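Local coordinates for protein putative phosphatase (Bacteroides thetaiotaomicron, PDB 3KYA) that is a putative phosphatase of unproven activity that binds zinc and joins an IPT/TIG domain to what is probably a six-bladed beta-propeller, at residues A[18-23]-A[78-83]; A[57-60]-A[66-69]; A[250-255]-A[259-264]; A[313-318]-A[322-327]. All coordinates share one frame; numbering follows the deposited sequence. Where two conformers were deposited one is given.

Contact 1: A[18-23]-A[78-83]; sequences VAISDF and GEIEIT. With ZN (zinc ion), chain B; EDO (1,2-ethanediol), chain E.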
loop_
_atom_site.group_PDB
_atom_site.type_symbol
_atom_site.label_atom_id
_atom_site.label_comp_id
_atom_site.label_asym_id
_atom_site.label_seq_id
_atom_site.Cartn_x
_atom_site.Cartn_y
_atom_site.Cartn_z
ATOM N N VAL A 18 -38.917 -6.474 -17.399
ATOM C CA VAL A 18 -37.487 -6.288 -17.274
ATOM C C VAL A 18 -37.123 -7.258 -16.162
ATOM O O VAL A 18 -37.865 -7.386 -15.177
ATOM C CB VAL A 18 -37.102 -4.854 -16.896
ATOM C CG1 VAL A 18 -35.616 -4.772 -16.549
ATOM C CG2 VAL A 18 -37.440 -3.903 -18.024
ATOM N N ALA A 19 -36.008 -7.960 -16.316
ATOM C CA ALA A 19 -35.582 -8.925 -15.315
ATOM C C ALA A 19 -34.125 -8.736 -14.939
ATOM O O ALA A 19 -33.326 -8.335 -15.770
ATOM C CB ALA A 19 -35.807 -10.359 -15.837
ATOM N N ILE A 20 -33.811 -8.990 -13.667
ATOM C CA ILE A 20 -32.446 -9.041 -13.165
ATOM C C ILE A 20 -32.224 -10.484 -12.710
ATOM O O ILE A 20 -32.942 -10.964 -11.831
ATOM C CB ILE A 20 -32.218 -8.091 -11.988
ATOM C CG1 ILE A 20 -32.326 -6.639 -12.476
ATOM C CG2 ILE A 20 -30.861 -8.379 -11.339
ATOM C CD1 ILE A 20 -32.237 -5.605 -11.356
ATOM N N SER A 21 -31.236 -11.160 -13.294
ATOM C CA SER A 21 -30.964 -12.567 -12.972
ATOM C C SER A 21 -29.772 -12.786 -12.050
ATOM O O SER A 21 -29.703 -13.807 -11.368
ATOM C CB SER A 21 -30.712 -13.342 -14.267
ATOM O OG SER A 21 -29.611 -12.777 -14.955
ATOM N N ASP A 22 -28.839 -11.835 -12.015
ATOM C CA ASP A 22 -27.610 -12.019 -11.274
ATOM C C ASP A 22 -26.849 -10.700 -11.261
ATOM O O ASP A 22 -27.165 -9.787 -12.011
ATOM C CB ASP A 22 -26.762 -13.087 -11.993
ATOM C CG ASP A 22 -25.701 -13.725 -11.113
ATOM O OD1 ASP A 22 -25.567 -13.383 -9.920
ATOM O OD2 ASP A 22 -25.007 -14.636 -11.628
ATOM N N PHE A 23 -25.863 -10.607 -10.386
ATOM C CA PHE A 23 -24.978 -9.452 -10.351
ATOM C C PHE A 23 -23.660 -9.864 -9.733
ATOM O O PHE A 23 -23.591 -10.859 -8.993
ATOM C CB PHE A 23 -25.600 -8.238 -9.620
ATOM C CG PHE A 23 -26.124 -8.542 -8.241
ATOM C CD1 PHE A 23 -25.300 -8.476 -7.137
ATOM C CD2 PHE A 23 -27.455 -8.877 -8.056
ATOM C CE1 PHE A 23 -25.782 -8.780 -5.860
ATOM C CE2 PHE A 23 -27.953 -9.177 -6.789
ATOM C CZ PHE A 23 -27.113 -9.117 -5.683
ATOM N N GLY A 78 -28.959 -2.537 0.027
ATOM C CA GLY A 78 -28.484 -3.336 -1.104
ATOM C C GLY A 78 -29.550 -3.719 -2.114
ATOM O O GLY A 78 -29.280 -4.488 -3.039
ATOM N N GLU A 79 -30.761 -3.198 -1.945
ATOM C CA GLU A 79 -31.845 -3.487 -2.880
ATOM C C GLU A 79 -31.530 -2.839 -4.223
ATOM O O GLU A 79 -31.198 -1.655 -4.278
ATOM C CB GLU A 79 -33.188 -2.989 -2.341
ATOM C CG GLU A 79 -33.633 -3.709 -1.078
ATOM C CD GLU A 79 -34.972 -3.230 -0.572
ATOM O OE1 GLU A 79 -35.482 -2.216 -1.097
ATOM O OE2 GLU A 79 -35.515 -3.872 0.351
ATOM N N ILE A 80 -31.605 -3.629 -5.292
ATOM C CA ILE A 80 -31.305 -3.155 -6.649
ATOM C C ILE A 80 -32.596 -2.974 -7.425
ATOM O O ILE A 80 -33.355 -3.931 -7.603
ATOM C CB ILE A 80 -30.378 -4.131 -7.390
ATOM C CG1 ILE A 80 -29.072 -4.294 -6.616
ATOM C CG2 ILE A 80 -30.089 -3.638 -8.791
ATOM C CD1 ILE A 80 -28.168 -5.377 -7.123
ATOM N N GLU A 81 -32.860 -1.743 -7.866
ATOM C CA GLU A 81 -34.081 -1.427 -8.597
ATOM C C GLU A 81 -33.669 -0.761 -9.895
ATOM O O GLU A 81 -32.780 0.102 -9.895
ATOM C CB GLU A 81 -34.992 -0.530 -7.753
ATOM C CG GLU A 81 -36.333 -0.169 -8.380
ATOM C CD GLU A 81 -37.055 0.947 -7.630
ATOM O OE1 GLU A 81 -37.523 0.724 -6.489
ATOM O OE2 GLU A 81 -37.185 2.051 -8.192
ATOM N N ILE A 82 -34.274 -1.206 -10.995
ATOM C CA ILE A 82 -33.969 -0.681 -12.320
ATOM C C ILE A 82 -35.258 -0.308 -13.022
ATOM O O ILE A 82 -36.255 -1.030 -12.918
ATOM C CB ILE A 82 -33.202 -1.709 -13.184
ATOM C CG1 ILE A 82 -31.844 -2.038 -12.563
ATOM C CG2 ILE A 82 -32.983 -1.181 -14.605
ATOM C CD1 ILE A 82 -31.010 -3.003 -13.395
ATOM N N THR A 83 -35.239 0.829 -13.710
ATOM C CA THR A 83 -36.361 1.301 -14.498
ATOM C C THR A 83 -35.821 1.571 -15.892
ATOM O O THR A 83 -34.851 2.319 -16.051
ATOM C CB THR A 83 -37.012 2.581 -13.939
ATOM O OG1 THR A 83 -37.509 2.333 -12.623
ATOM C CG2 THR A 83 -38.184 3.050 -14.854
HETATM ZN ZN ZN B . -25.550 -15.538 -13.564
HETATM C C1 EDO E . -34.833 2.768 -10.361
HETATM O O1 EDO E . -36.206 2.411 -10.530
HETATM C C2 EDO E . -34.607 4.198 -10.835
HETATM O O2 EDO E . -35.278 5.140 -9.998
#
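Ile-20 and Ile-82 meet through their methyl ends, CD1 to CD1 at 3.5 Å, a distance that is doubtful because Ile-82 was modelled in two conformers and it was measured in one. The same Ile-20 CD1 rests against Ile-80 CG2 at 3.9 Å. CG1 of Ile-20 is trans to the carbonyl carbon (chi1 -67°) with the chain extended beyond it, which places CD1 at the partner strand. The third apolar pair is a CH-pi contact: Ile-80 CD1 lies over a face of the Phe-23 ring, 3.8 Å from its centroid and 14° off the normal, slightly toward the CD2 side.

Polar groups sit outside this interface. Asp-22 points its OD2 at a zinc ion, 2.2 Å away, while OD1 accepts the backbone N of Phe-23 at 2.8 Å from above the carboxylate plane and also forms a salt bridge with Lys-26. Across the gap, Glu-81 OE2 takes a hydrogen bond of 2.6 Å from O1 of an ethanediol, probably a crystallisation additive.

With the strand axes 8.8 Å apart and no hydrogen bond between the segments, this is face-to-face packing in the beta-sandwich core of the IPT/TIG domain. Ser-21 and Asp-22 form a classic beta bulge opposite Tyr-37, and Ile-36 of the neighbouring strand 33-39 touches Ile-20, Ile-80 and Ile-82.

Contact 2: A[57-60]-A[66-69]; sequences AIVI and YVYC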
loop_
_atom_site.group_PDB
_atom_site.type_symbol
_atom_site.label_atom_id
_atom_site.label_comp_id
_atom_site.label_asym_id
_atom_site.label_seq_id
_atom_site.Cartn_x
_atom_site.Cartn_y
_atom_site.Cartn_z
ATOM N N ALA A 57 -27.895 5.533 -8.566
ATOM C CA ALA A 57 -26.588 5.040 -8.974
ATOM C C ALA A 57 -26.184 5.522 -10.377
ATOM O O ALA A 57 -27.016 5.600 -11.297
ATOM C CB ALA A 57 -26.543 3.490 -8.915
ATOM N N ILE A 58 -24.905 5.835 -10.529
ATOM C CA ILE A 58 -24.347 6.251 -11.812
ATOM C C ILE A 58 -24.345 5.058 -12.771
ATOM O O ILE A 58 -23.750 4.018 -12.462
ATOM C CB ILE A 58 -22.902 6.777 -11.652
ATOM C CG1 ILE A 58 -22.874 8.047 -10.788
ATOM C CG2 ILE A 58 -22.267 7.057 -13.024
ATOM C CD1 ILE A 58 -21.475 8.461 -10.369
ATOM N N VAL A 59 -25.008 5.200 -13.922
ATOM C CA VAL A 59 -25.060 4.142 -14.943
ATOM C C VAL A 59 -23.929 4.379 -15.933
ATOM O O VAL A 59 -23.813 5.472 -16.487
ATOM C CB VAL A 59 -26.412 4.128 -15.673
ATOM C CG1 VAL A 59 -26.408 3.090 -16.835
ATOM C CG2 VAL A 59 -27.539 3.868 -14.685
ATOM N N ILE A 60 -23.096 3.356 -16.146
ATOM C CA ILE A 60 -21.907 3.443 -16.994
ATOM C C ILE A 60 -22.136 2.974 -18.426
ATOM O O ILE A 60 -21.761 3.649 -19.371
ATOM C CB ILE A 60 -20.759 2.601 -16.372
ATOM C CG1 ILE A 60 -20.452 3.055 -14.941
ATOM C CG2 ILE A 60 -19.468 2.660 -17.209
ATOM C CD1 ILE A 60 -19.578 2.073 -14.148
ATOM N N TYR A 66 -27.034 -6.804 -19.932
ATOM C CA TYR A 66 -26.237 -6.405 -18.775
ATOM C C TYR A 66 -26.151 -4.884 -18.645
ATOM O O TYR A 66 -26.286 -4.161 -19.630
ATOM C CB TYR A 66 -24.827 -7.011 -18.800
ATOM C CG TYR A 66 -23.911 -6.562 -19.923
ATOM C CD1 TYR A 66 -23.123 -5.421 -19.780
ATOM C CD2 TYR A 66 -23.774 -7.315 -21.094
ATOM C CE1 TYR A 66 -22.268 -4.998 -20.793
ATOM C CE2 TYR A 66 -22.896 -6.897 -22.123
ATOM C CZ TYR A 66 -22.149 -5.729 -21.946
ATOM O OH TYR A 66 -21.284 -5.285 -22.920
ATOM N N VAL A 67 -25.982 -4.433 -17.414
ATOM C CA VAL A 67 -25.786 -3.025 -17.102
ATOM C C VAL A 67 -24.640 -2.894 -16.127
ATOM O O VAL A 67 -24.555 -3.652 -15.156
ATOM C CB VAL A 67 -27.043 -2.383 -16.457
ATOM C CG1 VAL A 67 -26.770 -0.919 -16.063
ATOM C CG2 VAL A 67 -28.228 -2.460 -17.400
ATOM N N TYR A 68 -23.754 -1.929 -16.385
ATOM C CA TYR A 68 -22.678 -1.599 -15.459
ATOM C C TYR A 68 -23.041 -0.293 -14.768
ATOM O O TYR A 68 -23.509 0.640 -15.432
ATOM C CB TYR A 68 -21.355 -1.366 -16.163
ATOM C CG TYR A 68 -20.574 -2.590 -16.546
ATOM C CD1 TYR A 68 -19.776 -3.243 -15.615
ATOM C CD2 TYR A 68 -20.574 -3.055 -17.850
ATOM C CE1 TYR A 68 -19.019 -4.361 -15.976
ATOM C CE2 TYR A 68 -19.821 -4.168 -18.223
ATOM C CZ TYR A 68 -19.051 -4.816 -17.274
ATOM O OH TYR A 68 -18.299 -5.918 -17.644
ATOM N N CYS A 69 -22.820 -0.236 -13.459
ATOM C CA CYS A 69 -23.061 0.978 -12.681
ATOM C C CYS A 69 -22.078 1.060 -11.514
ATOM O O CYS A 69 -21.303 0.119 -11.258
ATOM C CB CYS A 69 -24.502 0.993 -12.168
ATOM S SG CYS A 69 -24.848 -0.290 -10.932
#
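Val-59 and Cys-69 form an antiparallel, non-hydrogen-bonded pair with CA atoms 4.4 Å apart, and the next rung is tied by Ile-60 N to Tyr-68 O (2.8 Å, N-H...O angle 161°), the donor standing 30° out of the carbonyl plane.

On the face of Val-59, its CG1 meets Val-67 CG1 at 4.1 Å. That branch is trans to the backbone N (chi1 175°), which turns it toward Val-67, two residues before the Cys-69 that pairs with Val-59. The other face belongs to Ile-60 and Tyr-68, whose CB atoms approach to 4.0 Å. From there Ile-60 extends its CD1 over the backbone of Cys-69, reaching the carbonyl carbon C at 3.8 Å, so it packs on main chain as much as on side chain. The Tyr-68 ring leads away from this pair: its hydroxyl is hydrogen-bonded to Asp-338 of the second subunit, and the ring meets Tyr-350 of that subunit edge-to-face.

On its other side strand 66-70 pairs with strand 33-39, Val-67 with Ile-36 and Cys-69 with Leu-34. The pair 55-62 and 66-70 is a beta hairpin of the Ig-like IPT/TIG fold, here also carrying part of the subunit interface.

Contact 3: A[250-255]-A[259-264]; sequences NGATIH and GELYFN. With EDO (1,2-ethanediol), chain C.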
loop_
_atom_site.group_PDB
_atom_site.type_symbol
_atom_site.label_atom_id
_atom_site.label_comp_id
_atom_site.label_asym_id
_atom_site.label_seq_id
_atom_site.Cartn_x
_atom_site.Cartn_y
_atom_site.Cartn_z
ATOM N N ASN A 250 6.305 23.783 24.482
ATOM C CA ASN A 250 5.313 23.533 23.433
ATOM C C ASN A 250 4.459 22.289 23.734
ATOM O O ASN A 250 3.576 21.949 22.954
ATOM C CB ASN A 250 5.980 23.347 22.066
ATOM C CG ASN A 250 7.028 24.420 21.757
ATOM O OD1 ASN A 250 8.146 24.088 21.355
ATOM N ND2 ASN A 250 6.688 25.696 21.981
ATOM N N GLY A 251 4.746 21.592 24.827
ATOM C CA GLY A 251 3.985 20.397 25.185
ATOM C C GLY A 251 4.648 19.560 26.259
ATOM O O GLY A 251 5.865 19.663 26.478
ATOM N N ALA A 252 3.830 18.743 26.929
ATOM C CA ALA A 252 4.280 17.823 27.970
ATOM C C ALA A 252 3.529 16.499 27.808
ATOM O O ALA A 252 2.312 16.498 27.608
ATOM C CB ALA A 252 4.064 18.420 29.359
ATOM N N THR A 253 4.249 15.386 27.910
ATOM C CA THR A 253 3.689 14.050 27.672
ATOM C C THR A 253 4.121 13.057 28.745
ATOM O O THR A 253 5.272 13.101 29.203
ATOM C CB THR A 253 4.160 13.505 26.305
ATOM O OG1 THR A 253 3.968 14.510 25.296
ATOM C CG2 THR A 253 3.398 12.230 25.921
ATOM N N ILE A 254 3.208 12.154 29.118
ATOM C CA ILE A 254 3.444 11.122 30.127
ATOM C C ILE A 254 3.798 9.783 29.483
ATOM O O ILE A 254 3.148 9.372 28.502
ATOM C CB ILE A 254 2.183 10.949 31.037
ATOM C CG1 ILE A 254 2.025 12.162 31.955
ATOM C CG2 ILE A 254 2.271 9.692 31.891
ATOM C CD1 ILE A 254 3.095 12.274 33.063
ATOM N N HIS A 255 4.827 9.111 30.009
ATOM C CA HIS A 255 5.206 7.787 29.506
ATOM C C HIS A 255 4.099 6.804 29.914
ATOM O O HIS A 255 3.800 6.685 31.101
ATOM C CB HIS A 255 6.556 7.324 30.049
ATOM C CG HIS A 255 7.111 6.144 29.322
ATOM N ND1 HIS A 255 6.824 4.848 29.679
ATOM C CD2 HIS A 255 7.904 6.066 28.221
ATOM C CE1 HIS A 255 7.431 4.019 28.846
ATOM N NE2 HIS A 255 8.091 4.733 27.948
ATOM N N GLY A 259 5.305 6.181 33.615
ATOM C CA GLY A 259 4.681 7.376 34.176
ATOM C C GLY A 259 5.447 8.677 34.312
ATOM O O GLY A 259 4.869 9.666 34.766
ATOM N N GLU A 260 6.731 8.712 33.940
ATOM C CA GLU A 260 7.483 9.958 34.051
ATOM C C GLU A 260 6.974 10.964 33.008
ATOM O O GLU A 260 6.276 10.593 32.056
ATOM C CB GLU A 260 9.009 9.730 33.962
ATOM C CG GLU A 260 9.582 9.359 32.583
ATOM C CD GLU A 260 9.423 7.895 32.204
ATOM O OE1 GLU A 260 8.634 7.169 32.861
ATOM O OE2 GLU A 260 10.114 7.470 31.238
ATOM N N LEU A 261 7.331 12.231 33.206
ATOM C CA LEU A 261 6.908 13.337 32.361
ATOM C C LEU A 261 8.029 13.887 31.471
ATOM O O LEU A 261 9.118 14.198 31.955
ATOM C CB LEU A 261 6.388 14.481 33.231
ATOM C CG LEU A 261 5.816 15.708 32.500
ATOM C CD1 LEU A 261 4.530 15.364 31.740
ATOM C CD2 LEU A 261 5.588 16.846 33.482
ATOM N N TYR A 262 7.742 14.007 30.177
ATOM C CA TYR A 262 8.655 14.617 29.225
ATOM C C TYR A 262 8.077 15.943 28.744
ATOM O O TYR A 262 6.896 16.016 28.383
ATOM C CB TYR A 262 8.937 13.662 28.058
ATOM C CG TYR A 262 9.698 12.435 28.511
ATOM C CD1 TYR A 262 11.081 12.474 28.709
ATOM C CD2 TYR A 262 9.031 11.248 28.800
ATOM C CE1 TYR A 262 11.766 11.360 29.156
ATOM C CE2 TYR A 262 9.711 10.130 29.234
ATOM C CZ TYR A 262 11.076 10.188 29.421
ATOM O OH TYR A 262 11.739 9.077 29.876
ATOM N N PHE A 263 8.870 17.014 28.825
ATOM C CA PHE A 263 8.451 18.313 28.300
ATOM C C PHE A 263 9.665 19.001 27.647
ATOM O O PHE A 263 10.817 18.661 27.954
ATOM C CB PHE A 263 7.775 19.181 29.368
ATOM C CG PHE A 263 8.686 19.609 30.481
ATOM C CD1 PHE A 263 8.949 18.765 31.543
ATOM C CD2 PHE A 263 9.243 20.876 30.478
ATOM C CE1 PHE A 263 9.787 19.164 32.571
ATOM C CE2 PHE A 263 10.106 21.284 31.499
ATOM C CZ PHE A 263 10.370 20.431 32.545
ATOM N N ASN A 264 9.407 19.933 26.730
ATOM C CA ASN A 264 10.496 20.593 25.994
ATOM C C ASN A 264 10.597 22.100 26.193
ATOM O O ASN A 264 9.875 22.697 26.986
ATOM C CB ASN A 264 10.323 20.356 24.482
ATOM C CG ASN A 264 9.318 21.319 23.847
ATOM O OD1 ASN A 264 8.274 21.644 24.439
ATOM N ND2 ASN A 264 9.624 21.776 22.635
HETATM C C1 EDO C . 7.047 29.071 19.939
HETATM O O1 EDO C . 5.647 29.028 20.268
HETATM C C2 EDO C . 7.853 29.581 21.130
HETATM O O2 EDO C . 8.003 28.560 22.121
#
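The hairpin of strands 252-254 and 261-265 starts a four-stranded antiparallel sheet, and its far end is clasped by two asparagines, Asn-250 and Asn-264. Asn-264 OD1 accepts Asn-250 N at 2.9 Å in the carbonyl plane, on a lone pair, while Asn-264 ND2 returns a bond to Asn-250 OD1 at 3.0 Å that arrives from above the acceptor's plane. The two bonds fix the rotation of the Asn-264 amide.

Along the strands, Thr-253 and Tyr-262 are the hydrogen-bonded pair, joined by two nearly straight bonds: Tyr-262 N reaches Thr-253 O at 2.8 Å with an angle of 178°, nearly along the C=O axis. Such antiparallel sheets follow one another along the chain, consistent with the blades of a propeller, and Thr-253 OG1 bonds to Ile-315 O of the following sheet.

Apolar contacts line the face of Ala-252, Ile-254, Leu-261 and Phe-263. Ala-252 CB touches Phe-263 CB at 3.8 Å, and Ile-254 CD1 meets Leu-261 CD1 at 3.7 Å.

Near the turn, Glu-260 has CG between its backbone N and carbonyl carbon and bends at chi2 (-80°), which folds the carboxylate back beside the His-255 ring, the planes 14° apart. Its OE1 approaches His-255 CB at 3.5 Å and has no polar partner in the model although buried. OE2 is well occupied, taking Tyr-262 OH on its anti lone pair at 2.7 Å and a bond with Tyr-339 OH. His-255 itself is held at NE2 by Gly-321 O, and Tyr-339 stacks on its ring.

Contact 4: A[313-318]-A[322-327]; sequences FQIFIH and KYAYFG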
loop_
_atom_site.group_PDB
_atom_site.type_symbol
_atom_site.label_atom_id
_atom_site.label_comp_id
_atom_site.label_asym_id
_atom_site.label_seq_id
_atom_site.Cartn_x
_atom_site.Cartn_y
_atom_site.Cartn_z
ATOM N N PHE A 313 8.089 21.679 18.958
ATOM C CA PHE A 313 7.665 20.279 18.802
ATOM C C PHE A 313 6.942 19.666 19.982
ATOM O O PHE A 313 7.066 20.128 21.114
ATOM C CB PHE A 313 8.880 19.380 18.462
ATOM C CG PHE A 313 9.890 19.235 19.578
ATOM C CD1 PHE A 313 10.928 20.155 19.728
ATOM C CD2 PHE A 313 9.828 18.162 20.457
ATOM C CE1 PHE A 313 11.868 20.015 20.749
ATOM C CE2 PHE A 313 10.770 18.016 21.487
ATOM C CZ PHE A 313 11.784 18.950 21.632
ATOM N N GLN A 314 6.200 18.599 19.678
ATOM C CA GLN A 314 5.507 17.799 20.674
ATOM C C GLN A 314 5.973 16.343 20.594
ATOM O O GLN A 314 6.554 15.911 19.587
ATOM C CB GLN A 314 3.984 17.912 20.529
ATOM C CG GLN A 314 3.512 19.313 20.804
ATOM C CD GLN A 314 2.017 19.427 20.937
ATOM O OE1 GLN A 314 1.251 18.765 20.223
ATOM N NE2 GLN A 314 1.585 20.277 21.865
ATOM N N ILE A 315 5.731 15.614 21.685
ATOM C CA ILE A 315 6.183 14.240 21.859
ATOM C C ILE A 315 4.986 13.294 21.898
ATOM O O ILE A 315 4.070 13.467 22.729
ATOM C CB ILE A 315 6.986 14.109 23.171
ATOM C CG1 ILE A 315 8.143 15.124 23.201
ATOM C CG2 ILE A 315 7.511 12.691 23.367
ATOM C CD1 ILE A 315 8.842 15.214 24.567
ATOM N N PHE A 316 5.002 12.304 21.010
ATOM C CA PHE A 316 3.934 11.300 20.902
ATOM C C PHE A 316 4.547 9.932 21.145
ATOM O O PHE A 316 5.365 9.446 20.340
ATOM C CB PHE A 316 3.249 11.379 19.526
ATOM C CG PHE A 316 2.824 12.769 19.160
ATOM C CD1 PHE A 316 1.697 13.341 19.734
ATOM C CD2 PHE A 316 3.559 13.518 18.248
ATOM C CE1 PHE A 316 1.326 14.630 19.432
ATOM C CE2 PHE A 316 3.174 14.812 17.922
ATOM C CZ PHE A 316 2.056 15.371 18.515
ATOM N N ILE A 317 4.181 9.318 22.269
ATOM C CA ILE A 317 4.781 8.042 22.683
ATOM C C ILE A 317 3.901 6.849 22.291
ATOM O O ILE A 317 2.688 6.877 22.477
ATOM C CB ILE A 317 5.064 8.024 24.198
ATOM C CG1 ILE A 317 5.904 9.250 24.597
ATOM C CG2 ILE A 317 5.763 6.721 24.610
ATOM C CD1 ILE A 317 6.098 9.419 26.119
ATOM N N HIS A 318 4.541 5.822 21.742
ATOM C CA HIS A 318 3.895 4.585 21.326
ATOM C C HIS A 318 3.228 3.932 22.554
ATOM O O HIS A 318 3.764 4.021 23.667
ATOM C CB HIS A 318 4.959 3.671 20.714
ATOM C CG HIS A 318 4.427 2.439 20.062
ATOM N ND1 HIS A 318 4.245 1.251 20.736
ATOM C CD2 HIS A 318 4.056 2.204 18.781
ATOM C CE1 HIS A 318 3.789 0.337 19.897
ATOM N NE2 HIS A 318 3.674 0.887 18.700
ATOM N N LYS A 322 7.854 1.913 23.991
ATOM C CA LYS A 322 9.179 1.511 23.492
ATOM C C LYS A 322 9.846 2.521 22.536
ATOM O O LYS A 322 11.046 2.408 22.242
ATOM C CB LYS A 322 9.082 0.124 22.863
ATOM C CG LYS A 322 8.705 -0.945 23.884
ATOM C CD LYS A 322 8.821 -2.372 23.374
ATOM C CE LYS A 322 8.349 -3.363 24.457
ATOM N NZ LYS A 322 8.468 -4.801 24.052
ATOM N N TYR A 323 9.062 3.465 22.035
ATOM C CA TYR A 323 9.572 4.549 21.202
ATOM C C TYR A 323 8.582 5.700 21.142
ATOM O O TYR A 323 7.450 5.583 21.628
ATOM C CB TYR A 323 9.948 4.075 19.799
ATOM C CG TYR A 323 8.844 3.592 18.890
ATOM C CD1 TYR A 323 8.201 4.467 18.021
ATOM C CD2 TYR A 323 8.504 2.245 18.834
ATOM C CE1 TYR A 323 7.225 4.011 17.131
ATOM C CE2 TYR A 323 7.514 1.776 17.955
ATOM C CZ TYR A 323 6.883 2.666 17.109
ATOM O OH TYR A 323 5.930 2.206 16.219
ATOM N N ALA A 324 9.039 6.818 20.582
ATOM C CA ALA A 324 8.243 8.028 20.433
ATOM C C ALA A 324 8.565 8.754 19.139
ATOM O O ALA A 324 9.666 8.614 18.593
ATOM C CB ALA A 324 8.491 8.967 21.599
ATOM N N TYR A 325 7.590 9.509 18.645
ATOM C CA TYR A 325 7.802 10.393 17.515
ATOM C C TYR A 325 7.787 11.837 18.029
ATOM O O TYR A 325 6.950 12.199 18.858
ATOM C CB TYR A 325 6.732 10.233 16.426
ATOM C CG TYR A 325 6.655 8.881 15.753
ATOM C CD1 TYR A 325 7.779 8.075 15.597
ATOM C CD2 TYR A 325 5.473 8.453 15.171
ATOM C CE1 TYR A 325 7.701 6.862 14.950
ATOM C CE2 TYR A 325 5.392 7.235 14.514
ATOM C CZ TYR A 325 6.502 6.447 14.404
ATOM O OH TYR A 325 6.406 5.237 13.757
ATOM N N PHE A 326 8.725 12.654 17.560
ATOM C CA PHE A 326 8.751 14.067 17.907
ATOM C C PHE A 326 8.290 14.830 16.666
ATOM O O PHE A 326 8.979 14.821 15.637
ATOM C CB PHE A 326 10.145 14.560 18.336
ATOM C CG PHE A 326 10.760 13.800 19.487
ATOM C CD1 PHE A 326 9.981 13.182 20.447
ATOM C CD2 PHE A 326 12.123 13.793 19.661
ATOM C CE1 PHE A 326 10.566 12.515 21.525
ATOM C CE2 PHE A 326 12.703 13.132 20.748
ATOM C CZ PHE A 326 11.915 12.492 21.665
ATOM N N GLY A 327 7.129 15.477 16.756
ATOM C CA GLY A 327 6.573 16.232 15.636
ATOM C C GLY A 327 7.055 17.670 15.657
ATOM O O GLY A 327 6.638 18.447 16.525
#
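The His-318 and Tyr-323 rings meet obliquely, centroids 4.5 Å apart and planes at 31°, with Tyr-323 CE2 over one face of the imidazole. His-318 CB stands over the centre of the tyrosine ring, 4.0 Å from its centroid and only 2° off the normal, a CH-pi contact. This pair closes the turn end of the hairpin of strands 313-317 and 323-328, which begins a four-stranded sheet that is probably a propeller blade. Glu-389 holds both residues, bonding Tyr-323 OH through OE1 and His-318 NE2 through OE2, and His-318 ND1 is hydrogen-bonded to Thr-320 OG1.

Farther along the strands, Ile-315 CG2 comes to the edge of the Phe-326 ring, 3.6 Å from CE1, and the Phe-313 and Phe-326 rings meet obliquely. Ala-324 CB extends this apolar face, 4.0 Å from Ile-317 CG1.

The backbone is paired throughout: Phe-316 and Tyr-325 exchange two bonds, Gln-314 and Gly-327 two more, and His-318 N adds a bond to Tyr-323 O. On the opposite face, Phe-316 has CG trans to its carbonyl carbon (chi1 -50°), which lays the ring along the partner strand past Tyr-325 O, with CE2 coming within 4.2 Å of Gly-327 N.

Contacts 1 and 2 share the IPT/TIG domain, their centres 11 Å apart, while contacts 3 and 4 lie in the probable propeller on the opposite side of the chain's centre. Contact 1 is buried sandwich packing without a cross-strand hydrogen bond; contact 2 is a partly buried hairpin that reaches the second subunit. Contacts 3 and 4, both buried, are antiparallel beta hairpins with several backbone hydrogen bonds each, opening consecutive sheets, with centres 10 Å apart. They touch directly, Asn-250 O to Gln-314 NE2 measuring 2.8 Å, probably a hydrogen bond. Each has a histidine near its turn; across the hairpin its partner is a carboxylate in contact 3 and a tyrosine ring in contact 4.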